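Local atomic coordinates of fuculose-1-phosphate aldolase (Glaciozyma antarctica, PDB entry 4XXF), a protein that belongs to the class II aldolase and adducin family, assembles as four chains and binds a zinc ion through three histidines. Residues Thr47-Glu52 against Glu111-Cys116; Phe57-Phe62 against Asp73-Asn78; Lys131-Thr136 against Ile198-Gln203; Gly145-Leu150 against Ala175-Asn180; Ile190-Ala195 against Gly232-Gly237. All coordinates share one frame; numbering follows the deposited sequence. Where two conformers were deposited one is given.

Contact 1. Residues Thr47-Glu52 against Glu111-Cys116; sequences TVRDPE and EVQAIC
Thr47-Arg49 pairs with the strand at Ala114-Cys116 in antiparallel fashion, the two axes 4.9 Å apart and their directions 171° from each other. Thr47 and Ile115 make a hydrogen-bonded pair. Thr47 N reaches Ile115 O at 3.0 Å, and the return bond runs from Ile115 N to Thr47 O. Val48 and Ala114 follow as a non-hydrogen-bonded pair, with their CA atoms 4.5 Å apart. Arg49 N then donates to Gln113 O at 2.9 Å. Gln113 and Ala114 both face Gly187 on the next strand, which is a classic beta bulge. Thr47 and Ile115 point the same way, side by side, and Thr47 OG1 lies 3.7 Å from Ile115 CB. That hydroxyl bonds to His102 and His106 of helix 96-108. The Arg49 side chain leaves with CG anti to the backbone N (chi1 -163°) and bends at chi3. Arg49 NH2 meets Val112 O at 2.9 Å, with the oxygen 21° out of the guanidinium plane. Arg49 NE adds a weak bond to the same oxygen. The modelled Gln113 amide sits beside this group, but Arg49 NE and Gln113 NE2 are both donors and do not bond. A water donates to both Gln113 OE1 and Arg49 O and so bridges the segments. Arg49 NH2 also bonds to His106 O, and Arg49 NH1 to Lys54 O. The buried guanidinium is thus gripped by the backbone carbonyls of Val112, His106 and Lys54. Their dipoles probably help to offset its charge in this buried place.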
# COMPACT_ATOMS: atom_id res chain seq x y z
N THR A 47 14.03 16.89 -15.32
CA THR A 47 14.91 17.97 -15.74
C THR A 47 14.25 19.33 -15.58
O THR A 47 13.02 19.45 -15.64
CB THR A 47 15.33 17.82 -17.22
OG1 THR A 47 14.16 17.73 -18.05
CG2 THR A 47 16.20 16.58 -17.44
N VAL A 48 15.07 20.35 -15.34
CA VAL A 48 14.59 21.72 -15.43
C VAL A 48 15.62 22.56 -16.20
O VAL A 48 16.83 22.44 -16.01
CB VAL A 48 14.29 22.35 -14.03
CG1 VAL A 48 15.56 22.46 -13.19
CG2 VAL A 48 13.62 23.70 -14.18
N ARG A 49 15.11 23.39 -17.10
CA ARG A 49 15.95 24.28 -17.88
C ARG A 49 16.60 25.31 -16.98
O ARG A 49 15.93 25.91 -16.13
CB ARG A 49 15.11 24.96 -18.95
CG ARG A 49 15.89 25.58 -20.07
CD ARG A 49 14.96 26.38 -20.93
NE ARG A 49 13.91 25.60 -21.60
CZ ARG A 49 14.06 24.98 -22.77
NH1 ARG A 49 15.24 24.97 -23.38
NH2 ARG A 49 13.04 24.36 -23.34
N ASP A 50 17.90 25.54 -17.14
CA ASP A 50 18.57 26.60 -16.39
C ASP A 50 17.99 27.96 -16.76
O ASP A 50 17.71 28.20 -17.94
CB ASP A 50 20.08 26.58 -16.64
CG ASP A 50 20.82 27.54 -15.74
OD1 ASP A 50 21.11 28.67 -16.19
OD2 ASP A 50 21.08 27.17 -14.58
N PRO A 51 17.82 28.85 -15.78
CA PRO A 51 17.18 30.14 -16.08
C PRO A 51 18.09 31.14 -16.78
O PRO A 51 17.59 32.17 -17.24
CB PRO A 51 16.78 30.67 -14.70
CG PRO A 51 17.71 29.98 -13.75
CD PRO A 51 17.94 28.62 -14.32
N GLU A 52 19.38 30.86 -16.87
CA GLU A 52 20.29 31.80 -17.53
C GLU A 52 20.63 31.35 -18.94
O GLU A 52 20.64 32.15 -19.87
CB GLU A 52 21.56 31.97 -16.71
CG GLU A 52 22.53 32.99 -17.26
CD GLU A 52 23.61 33.36 -16.27
OE1 GLU A 52 23.90 32.54 -15.37
OE2 GLU A 52 24.16 34.48 -16.39
N GLU A 111 8.89 26.76 -24.38
CA GLU A 111 8.09 27.06 -23.20
C GLU A 111 8.15 25.94 -22.17
O GLU A 111 7.77 26.13 -21.02
CB GLU A 111 6.63 27.33 -23.59
CG GLU A 111 5.76 26.10 -23.74
CD GLU A 111 5.95 25.38 -25.06
OE1 GLU A 111 6.78 25.82 -25.90
OE2 GLU A 111 5.25 24.37 -25.28
N VAL A 112 8.60 24.76 -22.58
CA VAL A 112 8.69 23.65 -21.65
C VAL A 112 9.94 23.81 -20.80
O VAL A 112 11.08 23.72 -21.28
CB VAL A 112 8.70 22.29 -22.38
CG1 VAL A 112 9.14 21.19 -21.44
CG2 VAL A 112 7.32 21.99 -22.93
N GLN A 113 9.71 24.04 -19.51
CA GLN A 113 10.81 24.27 -18.60
C GLN A 113 11.18 23.01 -17.83
O GLN A 113 12.32 22.86 -17.42
CB GLN A 113 10.46 25.42 -17.66
CG GLN A 113 10.24 26.74 -18.40
CD GLN A 113 11.43 27.14 -19.25
OE1 GLN A 113 12.48 27.51 -18.72
NE2 GLN A 113 11.29 27.04 -20.57
N ALA A 114 10.23 22.10 -17.68
CA ALA A 114 10.46 20.90 -16.88
C ALA A 114 9.82 19.69 -17.51
O ALA A 114 8.74 19.78 -18.11
CB ALA A 114 9.90 21.09 -15.47
N ILE A 115 10.49 18.55 -17.36
CA ILE A 115 10.01 17.29 -17.92
C ILE A 115 10.20 16.20 -16.87
O ILE A 115 11.24 16.14 -16.23
CB ILE A 115 10.76 16.93 -19.23
CG1 ILE A 115 10.62 18.05 -20.27
CG2 ILE A 115 10.29 15.59 -19.79
CD1 ILE A 115 11.42 17.82 -21.52
N CYS A 116 9.17 15.35 -16.71
CA CYS A 116 9.20 14.24 -15.76
C CYS A 116 9.00 12.91 -16.44
O CYS A 116 8.06 12.74 -17.21
CB CYS A 116 8.11 14.37 -14.69
SG CYS A 116 8.11 15.86 -13.71
O HOH W 1 14.26 28.17 -16.50

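Contact 2. Residues Phe57-Phe62 against Asp73-Asn78; sequences FWVNPF and DLILVN
Phe57 and Val77 open the pairing with two backbone bonds, Phe57 N to Val77 O and Val77 N to Phe57 O, both 2.8 Å long. The Phe57 ring turns an edge to the second strand, with CD1 3.8 Å from Val77 O. Trp58 stands opposite Leu76 on the other face of the sheet. The methyl Leu76 CD1 lies over one face of the indole, 3.8 Å from the centroid of the five-membered ring. It is only 17° off the ring normal, so this is a CH-pi contact. Leu74 O meets the same indole at its edge, in plane, near CZ3. Trp58 NE1 bonds to Asp50, and Lys23 makes a cation-pi contact with the ring. The two strands belong to the mixed sheet of the AraD-like fold. Strand 75-78 is the outermost on this side within the chain, and the segments 57-59 and 75-78 run 136° apart, well short of straight antiparallel. Val59 returns to the Phe57 face. Val59 N donates to Ile75 O at 3.0 Å, and Ile75 N answers to Val59 O at 3.1 Å. Val59 CG1 sits between the backbone N and the carbonyl carbon (chi1 64°), where it touches Ile75 CG1 at 3.6 Å and Val77 CG2 at 3.7 Å. Val59 and Ile75 lie side by side and point the same way. Asn60 turns from the second strand and bonds to the backbone of Leu46 and Gly44. Pro61 closes on the chain ahead of strand 75-78, its CG 3.3 Å from Asp73 O. Phe62 leads outward to an edge-to-face stack with Phe239 of a second subunit.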
# COMPACT_ATOMS: atom_id res chain seq x y z
N PHE A 57 20.64 22.30 -18.56
CA PHE A 57 19.59 21.65 -17.79
C PHE A 57 20.12 21.05 -16.51
O PHE A 57 21.21 20.45 -16.50
CB PHE A 57 18.92 20.57 -18.63
CG PHE A 57 18.44 21.08 -19.95
CD1 PHE A 57 19.28 21.09 -21.06
CD2 PHE A 57 17.17 21.62 -20.06
CE1 PHE A 57 18.85 21.61 -22.26
CE2 PHE A 57 16.74 22.14 -21.26
CZ PHE A 57 17.57 22.14 -22.37
N TRP A 58 19.36 21.19 -15.43
CA TRP A 58 19.64 20.49 -14.18
C TRP A 58 18.89 19.17 -14.18
O TRP A 58 17.74 19.10 -14.63
CB TRP A 58 19.25 21.36 -12.97
CG TRP A 58 20.09 22.58 -12.89
CD1 TRP A 58 19.81 23.82 -13.40
CD2 TRP A 58 21.39 22.69 -12.29
NE1 TRP A 58 20.84 24.69 -13.15
CE2 TRP A 58 21.83 24.02 -12.47
CE3 TRP A 58 22.23 21.79 -11.62
CZ2 TRP A 58 23.07 24.47 -12.00
CZ3 TRP A 58 23.46 22.24 -11.15
CH2 TRP A 58 23.86 23.57 -11.35
N VAL A 59 19.54 18.12 -13.68
CA VAL A 59 18.97 16.78 -13.73
C VAL A 59 19.51 15.96 -12.58
O VAL A 59 20.58 16.26 -12.03
CB VAL A 59 19.28 16.10 -15.11
CG1 VAL A 59 20.76 15.91 -15.28
CG2 VAL A 59 18.54 14.77 -15.28
N ASN A 60 18.77 14.94 -12.18
CA ASN A 60 19.27 13.96 -11.22
C ASN A 60 20.43 13.16 -11.78
O ASN A 60 20.45 12.84 -12.97
CB ASN A 60 18.14 13.03 -10.80
CG ASN A 60 17.46 12.36 -11.98
OD1 ASN A 60 16.85 13.01 -12.83
ND2 ASN A 60 17.55 11.03 -12.03
N PRO A 61 21.44 12.88 -10.94
CA PRO A 61 22.61 12.11 -11.39
C PRO A 61 22.29 10.61 -11.45
O PRO A 61 21.54 10.11 -10.60
CB PRO A 61 23.66 12.42 -10.34
CG PRO A 61 22.86 12.65 -9.08
CD PRO A 61 21.60 13.35 -9.55
N PHE A 62 22.84 9.93 -12.43
CA PHE A 62 22.50 8.53 -12.70
C PHE A 62 22.81 7.62 -11.51
O PHE A 62 23.93 7.61 -11.01
CB PHE A 62 23.26 8.08 -13.95
CG PHE A 62 22.69 6.87 -14.66
CD1 PHE A 62 21.38 6.44 -14.46
CD2 PHE A 62 23.48 6.18 -15.57
CE1 PHE A 62 20.90 5.33 -15.14
CE2 PHE A 62 23.00 5.09 -16.25
CZ PHE A 62 21.70 4.65 -16.03
N ASP A 73 23.45 17.19 -5.08
CA ASP A 73 23.62 16.08 -6.01
C ASP A 73 23.31 16.42 -7.46
O ASP A 73 23.80 15.75 -8.37
CB ASP A 73 22.72 14.92 -5.60
CG ASP A 73 23.09 14.33 -4.27
OD1 ASP A 73 24.25 13.88 -4.12
OD2 ASP A 73 22.22 14.30 -3.37
N LEU A 74 22.48 17.43 -7.68
CA LEU A 74 22.04 17.75 -9.04
C LEU A 74 23.21 18.13 -9.93
O LEU A 74 24.13 18.84 -9.50
CB LEU A 74 21.05 18.91 -9.05
CG LEU A 74 19.74 18.69 -8.31
CD1 LEU A 74 18.86 19.91 -8.58
CD2 LEU A 74 19.04 17.40 -8.77
N ILE A 75 23.15 17.70 -11.18
CA ILE A 75 24.20 18.02 -12.14
C ILE A 75 23.65 18.90 -13.25
O ILE A 75 22.45 18.89 -13.54
CB ILE A 75 24.82 16.75 -12.76
CG1 ILE A 75 23.75 15.78 -13.26
CG2 ILE A 75 25.75 16.06 -11.75
CD1 ILE A 75 24.28 14.67 -14.15
N LEU A 76 24.55 19.66 -13.87
CA LEU A 76 24.22 20.53 -14.98
C LEU A 76 24.72 19.91 -16.26
O LEU A 76 25.87 19.49 -16.34
CB LEU A 76 24.85 21.91 -14.77
CG LEU A 76 24.57 22.98 -15.81
CD1 LEU A 76 23.10 23.37 -15.83
CD2 LEU A 76 25.44 24.20 -15.53
N VAL A 77 23.85 19.83 -17.27
CA VAL A 77 24.12 19.14 -18.52
C VAL A 77 23.81 20.07 -19.69
O VAL A 77 22.80 20.79 -19.64
CB VAL A 77 23.27 17.84 -18.61
CG1 VAL A 77 23.53 17.11 -19.92
CG2 VAL A 77 23.57 16.93 -17.43
N ASN A 78 24.63 20.08 -20.74
CA ASN A 78 24.28 20.91 -21.88
C ASN A 78 23.37 20.13 -22.83
O ASN A 78 23.02 18.98 -22.57
CB ASN A 78 25.53 21.48 -22.59
CG ASN A 78 26.40 20.42 -23.24
OD1 ASN A 78 25.99 19.28 -23.41
ND2 ASN A 78 27.61 20.81 -23.61

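Contact 3. Residues Lys131-Thr136 against Ile198-Gln203; sequences KPLAIT and IMLEKQ
Leu133 and Leu200 join a loop to a helix in a small buried contact. The loop, 131-136, follows helix 121-127 and comes before strand 147-150. The helix is the middle part of 190-213. The apolar part is carried by three side chains. Leu133 points toward the helix, its CG anti to the backbone N (chi1 -170°), and both its methyls lie against Leu200 and Gln203. Leu133 CD2 touches Leu200 CD1 at 3.7 Å. Leu133 CD1 lies 3.9 Å from Gln203 CG. Leu133 crosses each of its two helix partners at a slant. The polar part is gathered at the end of Gln203. Its chain bends at chi2 (59°), which turns CD out of line with the first part of the side chain. Gln203 NE2 lies 3.2 Å from Thr136 OG1. Gln203 NE2 donates to a water at 2.8 Å. That water in turn donates to Ala134 O, 2.6 Å away, and so bridges the amide to the loop backbone. The oxygen of the same amide, Gln203 OE1, bonds to Thr137 OG1. Both ends of the group are therefore engaged, which probably fixes its rotation. The loop also reaches another chain, because Thr136 O accepts from Asn180 ND2 of a neighbouring subunit. Beside the leucines are Ala175 and Ile177 of strand 175-178. A helix laid on one face of the mixed sheet, with a connecting loop tucked against it, fits the layered alpha/beta/alpha build of AraD-like domains.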
# COMPACT_ATOMS: atom_id res chain seq x y z
N LYS A 131 -3.53 1.48 -25.36
CA LYS A 131 -4.83 2.14 -25.42
C LYS A 131 -4.69 3.61 -25.02
O LYS A 131 -3.88 3.94 -24.16
CB LYS A 131 -5.82 1.47 -24.47
CG LYS A 131 -6.19 0.05 -24.81
CD LYS A 131 -7.16 -0.46 -23.75
CE LYS A 131 -7.68 -1.83 -24.11
NZ LYS A 131 -8.71 -2.27 -23.13
N PRO A 132 -5.52 4.48 -25.61
CA PRO A 132 -5.55 5.86 -25.10
C PRO A 132 -6.16 5.93 -23.71
O PRO A 132 -6.95 5.06 -23.32
CB PRO A 132 -6.42 6.59 -26.12
CG PRO A 132 -7.32 5.54 -26.66
CD PRO A 132 -6.49 4.28 -26.70
N LEU A 133 -5.80 6.96 -22.97
CA LEU A 133 -6.39 7.17 -21.66
C LEU A 133 -7.88 7.49 -21.82
O LEU A 133 -8.24 8.41 -22.56
CB LEU A 133 -5.69 8.32 -20.94
CG LEU A 133 -6.06 8.49 -19.47
CD1 LEU A 133 -5.33 7.44 -18.63
CD2 LEU A 133 -5.76 9.91 -19.00
N ALA A 134 -8.74 6.73 -21.15
CA ALA A 134 -10.18 7.02 -21.20
C ALA A 134 -10.51 8.18 -20.27
O ALA A 134 -10.00 8.27 -19.15
CB ALA A 134 -10.99 5.78 -20.83
N ILE A 135 -11.37 9.09 -20.72
CA ILE A 135 -11.74 10.24 -19.92
C ILE A 135 -13.04 9.91 -19.17
O ILE A 135 -14.15 10.16 -19.65
CB ILE A 135 -11.87 11.52 -20.78
CG1 ILE A 135 -10.59 11.73 -21.61
CG2 ILE A 135 -12.15 12.73 -19.90
CD1 ILE A 135 -9.29 11.81 -20.81
N THR A 136 -12.87 9.31 -18.00
CA THR A 136 -13.96 8.70 -17.24
C THR A 136 -14.14 9.28 -15.83
O THR A 136 -15.02 8.86 -15.09
CB THR A 136 -13.75 7.20 -17.08
OG1 THR A 136 -12.50 7.00 -16.43
CG2 THR A 136 -13.72 6.52 -18.45
N ILE A 198 1.53 13.02 -11.44
CA ILE A 198 0.73 12.45 -10.34
C ILE A 198 -0.68 12.12 -10.82
O ILE A 198 -1.22 11.04 -10.52
CB ILE A 198 0.67 13.43 -9.14
CG1 ILE A 198 2.04 13.52 -8.46
CG2 ILE A 198 -0.37 12.98 -8.13
CD1 ILE A 198 2.16 14.72 -7.51
N MET A 199 -1.29 13.05 -11.54
CA MET A 199 -2.67 12.85 -11.99
C MET A 199 -2.77 11.76 -13.05
O MET A 199 -3.75 11.02 -13.07
CB MET A 199 -3.26 14.16 -12.50
CG MET A 199 -3.40 15.20 -11.38
SD MET A 199 -4.07 16.77 -11.96
CE MET A 199 -5.81 16.35 -12.13
N LEU A 200 -1.78 11.67 -13.92
CA LEU A 200 -1.82 10.66 -14.99
C LEU A 200 -1.58 9.27 -14.41
O LEU A 200 -2.28 8.32 -14.78
CB LEU A 200 -0.80 10.98 -16.09
CG LEU A 200 -0.82 10.10 -17.34
CD1 LEU A 200 -2.21 10.10 -17.97
CD2 LEU A 200 0.20 10.63 -18.31
N GLU A 201 -0.62 9.14 -13.50
CA GLU A 201 -0.39 7.86 -12.83
C GLU A 201 -1.65 7.40 -12.10
O GLU A 201 -2.04 6.23 -12.19
CB GLU A 201 0.80 7.96 -11.87
CG GLU A 201 1.06 6.71 -10.99
CD GLU A 201 1.58 5.50 -11.72
OE1 GLU A 201 1.84 5.57 -12.95
OE2 GLU A 201 1.75 4.46 -11.04
N LYS A 202 -2.31 8.33 -11.41
CA LYS A 202 -3.55 8.00 -10.71
C LYS A 202 -4.64 7.57 -11.68
O LYS A 202 -5.33 6.57 -11.42
CB LYS A 202 -4.03 9.18 -9.87
CG LYS A 202 -5.32 8.92 -9.09
CD LYS A 202 -5.25 7.72 -8.15
CE LYS A 202 -4.23 7.92 -7.03
NZ LYS A 202 -4.19 6.75 -6.11
N GLN A 203 -4.82 8.27 -12.80
CA GLN A 203 -5.88 7.87 -13.70
C GLN A 203 -5.56 6.53 -14.38
O GLN A 203 -6.48 5.75 -14.66
CB GLN A 203 -6.17 8.94 -14.74
CG GLN A 203 -7.40 8.61 -15.59
CD GLN A 203 -8.69 8.43 -14.79
OE1 GLN A 203 -8.89 9.06 -13.76
NE2 GLN A 203 -9.56 7.57 -15.28
O HOH W 2 -9.09 6.30 -17.75

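Contact 4. Residues Gly145-Leu150 against Ala175-Asn180; sequences GDVALL and AIILQN
Leu149 and Ile177 slant across each other on one face of the sheet, with Leu149 CD1 3.9 Å from Ile177 CG2. Leu149 CG is anti to the backbone N (chi1 177°), and beyond it the CD1 branch comes back over the neighbouring strand, close to Ile177 O. Val147 and Ala175 are on this face too, and Val147 CG2 touches Ile177 CG1 at 4.2 Å. Phe126 and Leu133 also pack on Ile177. The opposite face carries Ala148, Leu150, Ile176 and Leu178. Ile176 sends CG1 anti to the backbone N (chi1 -177°), and Ile176 CG1 lies 3.8 Å from Ala148 CB. Its end methyl, Ile176 CD1, reaches Leu150 CB at 3.9 Å. Leu150 and Leu178 meet more loosely through their CD2 methyls. Ala169 of helix 163-170 covers both Ile176 and Leu150. Between the faces the backbones alternate as parallel strands do. Ala148 N donates to Ala175 O at 2.9 Å, and Ala148 O accepts from Ile177 N. Leu150 N and O then bond to Ile177 O and Gln179 N. The strands are neighbours and run the same way, 24° apart. The chain joins them through helix 163-170, which packs on the face of Ile176 and Leu150: a beta-alpha-beta crossover, part of whose connection is not modelled.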
# COMPACT_ATOMS: atom_id res chain seq x y z
N GLY A 145 -8.21 15.62 -24.58
CA GLY A 145 -7.62 16.13 -25.80
C GLY A 145 -6.18 16.58 -25.66
O GLY A 145 -5.66 17.25 -26.56
N ASP A 146 -5.52 16.20 -24.57
CA ASP A 146 -4.20 16.75 -24.28
C ASP A 146 -3.22 15.71 -23.77
O ASP A 146 -2.24 16.04 -23.10
CB ASP A 146 -4.31 17.90 -23.26
CG ASP A 146 -3.21 18.94 -23.42
OD1 ASP A 146 -2.77 19.20 -24.57
OD2 ASP A 146 -2.79 19.53 -22.41
N VAL A 147 -3.46 14.44 -24.10
CA VAL A 147 -2.50 13.39 -23.79
C VAL A 147 -2.26 12.56 -25.05
O VAL A 147 -3.21 12.17 -25.75
CB VAL A 147 -2.94 12.50 -22.59
CG1 VAL A 147 -4.32 11.89 -22.80
CG2 VAL A 147 -1.90 11.42 -22.31
N ALA A 148 -0.99 12.35 -25.37
CA ALA A 148 -0.60 11.62 -26.56
C ALA A 148 -0.39 10.14 -26.26
O ALA A 148 -0.26 9.73 -25.11
CB ALA A 148 0.66 12.22 -27.15
N LEU A 149 -0.36 9.35 -27.32
CA LEU A 149 -0.07 7.93 -27.22
C LEU A 149 0.90 7.57 -28.32
O LEU A 149 0.61 7.78 -29.50
CB LEU A 149 -1.35 7.08 -27.35
CG LEU A 149 -1.18 5.55 -27.35
CD1 LEU A 149 -0.58 5.05 -26.03
CD2 LEU A 149 -2.51 4.86 -27.64
N LEU A 150 2.06 7.06 -27.94
CA LEU A 150 3.01 6.58 -28.91
C LEU A 150 2.95 5.06 -28.98
O LEU A 150 3.12 4.40 -27.97
CB LEU A 150 4.43 7.03 -28.56
CG LEU A 150 5.51 6.59 -29.55
CD1 LEU A 150 5.17 7.04 -30.97
CD2 LEU A 150 6.86 7.13 -29.13
N ALA A 175 1.31 15.60 -21.88
CA ALA A 175 1.73 14.27 -21.43
C ALA A 175 1.65 13.28 -22.56
O ALA A 175 0.94 13.49 -23.55
CB ALA A 175 0.87 13.80 -20.26
N ILE A 176 2.40 12.19 -22.42
CA ILE A 176 2.37 11.12 -23.40
C ILE A 176 2.47 9.78 -22.68
O ILE A 176 3.21 9.60 -21.70
CB ILE A 176 3.50 11.28 -24.47
CG1 ILE A 176 3.40 10.19 -25.54
CG2 ILE A 176 4.89 11.30 -23.81
CD1 ILE A 176 4.21 10.50 -26.80
N ILE A 177 1.66 8.84 -23.15
CA ILE A 177 1.75 7.44 -22.74
C ILE A 177 2.61 6.74 -23.77
O ILE A 177 2.27 6.70 -24.95
CB ILE A 177 0.37 6.80 -22.63
CG1 ILE A 177 -0.47 7.58 -21.61
CG2 ILE A 177 0.48 5.33 -22.26
CD1 ILE A 177 -1.86 7.03 -21.38
N LEU A 178 3.75 6.23 -23.31
CA LEU A 178 4.71 5.55 -24.17
C LEU A 178 4.46 4.06 -24.08
O LEU A 178 4.70 3.45 -23.04
CB LEU A 178 6.13 5.89 -23.74
CG LEU A 178 6.46 7.38 -23.67
CD1 LEU A 178 7.76 7.60 -22.91
CD2 LEU A 178 6.55 7.98 -25.07
N GLN A 179 3.97 3.47 -25.16
CA GLN A 179 3.58 2.06 -25.13
C GLN A 179 4.75 1.18 -24.68
O GLN A 179 5.90 1.37 -25.11
CB GLN A 179 3.08 1.61 -26.50
CG GLN A 179 2.49 0.22 -26.52
CD GLN A 179 2.05 -0.16 -27.90
OE1 GLN A 179 1.17 0.48 -28.48
NE2 GLN A 179 2.65 -1.20 -28.44
N ASN A 180 4.44 0.25 -23.78
CA ASN A 180 5.41 -0.70 -23.23
C ASN A 180 6.54 -0.03 -22.48
O ASN A 180 7.65 -0.56 -22.42
CB ASN A 180 6.02 -1.57 -24.34
CG ASN A 180 4.98 -2.26 -25.20
OD1 ASN A 180 4.92 -2.02 -26.41
ND2 ASN A 180 4.18 -3.14 -24.60

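Contact 5. Residues Ile190-Ala195 against Gly232-Gly237; sequences IDSAVA and GHEQAG
Ser192 and Glu234 supply the hydrogen bond between the two helices. Ser192 OG donates to Glu234 OE1 at 2.7 Å. It comes to the syn side of the carboxylate, 33° out of its plane. The glutamate chain is bent at chi2 (-64°), which turns CD aside from a straight course. Glu234 OE1 also accepts from Thr188 N, and Glu234 OE2 from Trp196 NE1. The carboxylate is thus gripped by three donors, all from in or near the start of helix 190-213. Packing is the second kind of contact, and on the side of Gly237 it is all backbone. Gly237 has no side chain, and its CA comes to 4.3 Å from the CA of Ser192. One turn on, Ala195 CB touches Gly237 O at 3.2 Å. Such close approach of two helices at a glycine, with serine and alanine opposite, is small-residue packing. In the fold it joins helix 190-213 to helix 234-256. The former has its other side on the sheet, where Ile190 meets Ala114 and Ala193 meets Cys116. Backbone bonds hold each helix turn. Ala195 N reaches Asp191 O at 2.9 Å. Gly237 N bonds to His233 O at 3.0 Å, in the first turn after His233 at the N-cap position. Asp191 turns its end away from Gly232-Gly237 and forms a salt bridge with Arg25 of helix 15-36.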
# COMPACT_ATOMS: atom_id res chain seq x y z
N ILE A 190 8.19 23.24 -13.07
CA ILE A 190 8.39 21.94 -12.43
C ILE A 190 7.09 21.48 -11.79
O ILE A 190 6.68 20.33 -11.92
CB ILE A 190 9.48 22.02 -11.36
CG1 ILE A 190 10.84 22.34 -11.99
CG2 ILE A 190 9.54 20.74 -10.53
CD1 ILE A 190 11.82 22.93 -10.99
N ASP A 191 6.42 22.42 -11.12
CA ASP A 191 5.21 22.09 -10.37
C ASP A 191 4.12 21.50 -11.27
O ASP A 191 3.54 20.47 -10.95
CB ASP A 191 4.67 23.33 -9.67
CG ASP A 191 5.69 23.96 -8.74
OD1 ASP A 191 5.35 24.17 -7.55
OD2 ASP A 191 6.83 24.25 -9.17
N SER A 192 3.86 22.15 -12.40
CA SER A 192 2.79 21.64 -13.25
C SER A 192 3.18 20.30 -13.87
O SER A 192 2.34 19.41 -13.95
CB SER A 192 2.40 22.65 -14.34
OG SER A 192 3.45 22.87 -15.27
N ALA A 193 4.43 20.12 -14.28
CA ALA A 193 4.86 18.82 -14.80
C ALA A 193 4.63 17.71 -13.77
O ALA A 193 4.21 16.60 -14.12
CB ALA A 193 6.32 18.86 -15.22
N VAL A 194 4.91 18.01 -12.51
CA VAL A 194 4.71 17.07 -11.42
C VAL A 194 3.22 16.78 -11.21
O VAL A 194 2.85 15.61 -11.07
CB VAL A 194 5.35 17.60 -10.13
CG1 VAL A 194 4.91 16.78 -8.92
CG2 VAL A 194 6.86 17.54 -10.23
N ALA A 195 2.38 17.81 -11.21
CA ALA A 195 0.94 17.60 -11.09
C ALA A 195 0.45 16.68 -12.18
O ALA A 195 -0.31 15.74 -11.92
CB ALA A 195 0.16 18.91 -11.13
N GLY A 232 -7.04 21.86 -16.65
CA GLY A 232 -6.04 21.44 -17.62
C GLY A 232 -4.98 22.44 -18.01
O GLY A 232 -4.05 22.08 -18.72
N HIS A 233 -5.10 23.68 -17.56
CA HIS A 233 -4.15 24.72 -17.95
C HIS A 233 -3.01 24.80 -16.94
O HIS A 233 -3.07 24.22 -15.86
CB HIS A 233 -4.86 26.08 -18.12
CG HIS A 233 -5.57 26.58 -16.90
ND1 HIS A 233 -4.91 27.18 -15.84
CD2 HIS A 233 -6.88 26.60 -16.58
CE1 HIS A 233 -5.79 27.53 -14.92
NE2 HIS A 233 -6.99 27.19 -15.34
N GLU A 234 -1.96 25.53 -17.31
CA GLU A 234 -0.71 25.48 -16.56
C GLU A 234 -0.79 26.08 -15.16
O GLU A 234 -0.18 25.55 -14.24
CB GLU A 234 0.40 26.14 -17.37
CG GLU A 234 0.85 25.28 -18.56
CD GLU A 234 1.48 23.97 -18.10
OE1 GLU A 234 2.58 24.03 -17.52
OE2 GLU A 234 0.87 22.89 -18.30
N GLN A 235 -1.56 27.15 -14.98
CA GLN A 235 -1.77 27.69 -13.64
C GLN A 235 -2.52 26.70 -12.75
O GLN A 235 -2.21 26.56 -11.57
CB GLN A 235 -2.51 29.02 -13.69
CG GLN A 235 -1.65 30.19 -14.13
CD GLN A 235 -2.43 31.48 -14.18
OE1 GLN A 235 -2.87 31.90 -15.25
NE2 GLN A 235 -2.63 32.10 -13.03
N ALA A 236 -3.52 26.02 -13.31
CA ALA A 236 -4.22 24.99 -12.56
C ALA A 236 -3.28 23.85 -12.17
O ALA A 236 -3.38 23.31 -11.07
CB ALA A 236 -5.40 24.45 -13.35
N GLY A 237 -2.37 23.49 -13.07
CA GLY A 237 -1.38 22.48 -12.77
C GLY A 237 -0.49 22.87 -11.61
O GLY A 237 -0.25 22.08 -10.70

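Contacts 1, 2 and 4 lie on one mixed sheet, contact 2 at one edge, contact 1 in the middle and contact 4 at the other edge. Strands 45-49 and 56-59 of contacts 1 and 2 are neighbours, and the centres are 12 Å apart; the centres of contacts 2 and 4 are 25 Å apart. Contacts 3 and 5 both use helix 190-213. Its start packs on contact 1, where Ile190 CD1 is 3.7 Å from Val48 CG2. Its middle packs on contact 4, where Leu200 CD2 is 3.8 Å from Ala175 CB. Of the zinc ligands, His117 and His119 follow Cys116 of contact 1, and His181 follows Asn180 of contact 4. The side chain of Leu178 is about 6 Å from a zinc ion.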